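Local coordinates for hypothetical Thioesterase Protein SP_1851 (PDB 4XY5) that probably hydrolyses acyl-CoA thioesters as a PaaI-type thioesterase of the hot-dog fold, at the interface of chains A and B. Numbering follows the deposited sequence. Chains: chain A/B, Hypothetical Thioesterase Protein SP_1851.

The interface of chains A and B. Residues chain A 9, 11-12, 46; chain B 14-15, 52, 56.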
loop_
_atom_site.group_PDB
_atom_site.type_symbol
_atom_site.label_atom_id
_atom_site.label_comp_id
_atom_site.label_asym_id
_atom_site.label_seq_id
_atom_site.Cartn_x
_atom_site.Cartn_y
_atom_site.Cartn_z
ATOM N N PHE A 9 -0.563 17.034 -22.763
ATOM C CA PHE A 9 -1.645 17.057 -21.782
ATOM C C PHE A 9 -1.486 18.274 -20.877
ATOM O O PHE A 9 -0.380 18.781 -20.695
ATOM C CB PHE A 9 -1.682 15.756 -20.960
ATOM C CG PHE A 9 -0.354 15.357 -20.386
ATOM C CD1 PHE A 9 0.128 15.952 -19.230
ATOM C CD2 PHE A 9 0.406 14.369 -20.994
ATOM C CE1 PHE A 9 1.356 15.582 -18.704
ATOM C CE2 PHE A 9 1.624 13.996 -20.474
ATOM C CZ PHE A 9 2.100 14.606 -19.328
ATOM N N ALA A 11 -1.951 20.607 -17.253
ATOM C CA ALA A 11 -1.680 20.385 -15.847
ATOM C C ALA A 11 -2.881 19.724 -15.179
ATOM O O ALA A 11 -4.024 19.906 -15.603
ATOM C CB ALA A 11 -1.339 21.694 -15.162
ATOM N N ILE A 12 -2.593 18.929 -14.153
ATOM C CA ILE A 12 -3.600 18.330 -13.296
ATOM C C ILE A 12 -3.587 19.126 -12.005
ATOM O O ILE A 12 -2.544 19.261 -11.378
ATOM C CB ILE A 12 -3.298 16.842 -13.036
ATOM C CG1 ILE A 12 -3.328 16.078 -14.362
ATOM C CG2 ILE A 12 -4.283 16.242 -12.035
ATOM C CD1 ILE A 12 -2.186 15.111 -14.520
ATOM N N HIS A 46 -8.894 12.407 -12.271
ATOM C CA HIS A 46 -7.564 11.829 -12.348
ATOM C C HIS A 46 -7.223 11.155 -11.017
ATOM O O HIS A 46 -7.567 11.676 -9.961
ATOM C CB HIS A 46 -6.554 12.926 -12.690
ATOM C CG HIS A 46 -5.233 12.411 -13.158
ATOM N ND1 HIS A 46 -4.333 11.799 -12.314
ATOM C CD2 HIS A 46 -4.658 12.417 -14.383
ATOM C CE1 HIS A 46 -3.262 11.444 -13.000
ATOM N NE2 HIS A 46 -3.431 11.815 -14.258
ATOM N N ALA B 14 0.218 19.903 -10.977
ATOM C CA ALA B 14 1.280 19.021 -11.470
ATOM C C ALA B 14 1.313 19.076 -12.987
ATOM O O ALA B 14 0.261 19.088 -13.623
ATOM C CB ALA B 14 1.056 17.594 -10.995
ATOM N N PHE B 15 2.520 19.115 -13.556
ATOM C CA PHE B 15 2.741 19.200 -15.009
ATOM C C PHE B 15 2.393 20.569 -15.605
ATOM O O PHE B 15 1.865 20.668 -16.718
ATOM C CB PHE B 15 1.985 18.093 -15.748
ATOM C CG PHE B 15 2.435 16.699 -15.364
ATOM C CD1 PHE B 15 3.578 16.156 -15.918
ATOM C CD2 PHE B 15 1.702 15.945 -14.458
ATOM C CE1 PHE B 15 3.997 14.875 -15.565
ATOM C CE2 PHE B 15 2.109 14.674 -14.106
ATOM C CZ PHE B 15 3.259 14.140 -14.653
ATOM N N THR B 52 1.021 12.532 -8.115
ATOM C CA THR B 52 0.378 12.766 -9.396
ATOM C C THR B 52 1.386 12.610 -10.532
ATOM O O THR B 52 1.061 12.055 -11.580
ATOM C CB THR B 52 -0.292 14.155 -9.436
ATOM O OG1 THR B 52 -1.352 14.170 -8.463
ATOM C CG2 THR B 52 -0.871 14.446 -10.826
ATOM N N GLN B 56 0.514 9.885 -13.446
ATOM C CA GLN B 56 0.467 10.239 -14.857
ATOM C C GLN B 56 1.432 9.367 -15.671
ATOM O O GLN B 56 1.082 8.846 -16.739
ATOM C CB GLN B 56 0.793 11.715 -15.026
ATOM C CG GLN B 56 0.702 12.220 -16.459
ATOM C CD GLN B 56 -0.714 12.225 -17.013
ATOM O OE1 GLN B 56 -1.685 11.862 -16.334
ATOM N NE2 GLN B 56 -0.837 12.631 -18.271
#
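B:Gln56 reaches from helix 47-64 of chain B into chain A and puts the two ends of its amide to different uses. The carbonyl OE1 takes a hydrogen bond from the imidazole NE2 of A:His46 at 2.7 Å, nearly straight at 166°. OE1 lies at the imidazole edge, close to the ring plane, while the histidine NE2 is tilted somewhat from the amide plane. The amide nitrogen NE2 of B:Gln56 hangs over the centre of the A:Phe9 ring, 3.5 Å from CG of that ring. Ring and amide planes stand 65° apart, so the amide is not stacked flat and an N-H may point into the ring face. The bend at chi2 (67°) lays the amide between the two side chains, OE1 towards the imidazole and NE2 towards the phenyl ring.

A:Ile12 pairs with B:Ala14 as an antiparallel bridge between the two short strands 12-14. A:Ile12 N donates to B:Ala14 O, and B:Ala14 N returns a bond to A:Ile12 O, each at 2.9 Å. Beyond the backbone pairing, the side chain of A:Ile12 packs with CD1 against B:Phe15 CD2 and against the methyl CG2 of B:Thr52, 4.0 Å from each; CG2 of the isoleucine meets the same threonine methyl.

The patch is part of a two-fold symmetric interface and recurs with the chains exchanged. A:His46 belongs to the His-Gly-Gly motif of PaaI thioesterases, whose active sites lie between subunits; B:Gln56 may steady the imidazole of A:His46 from the partner chain.

A:Phe9 also turns an edge to B:Phe15, the rings nearly perpendicular, with CE1 of A:Phe9 standing 3.6 Å from CD1 of B:Phe15.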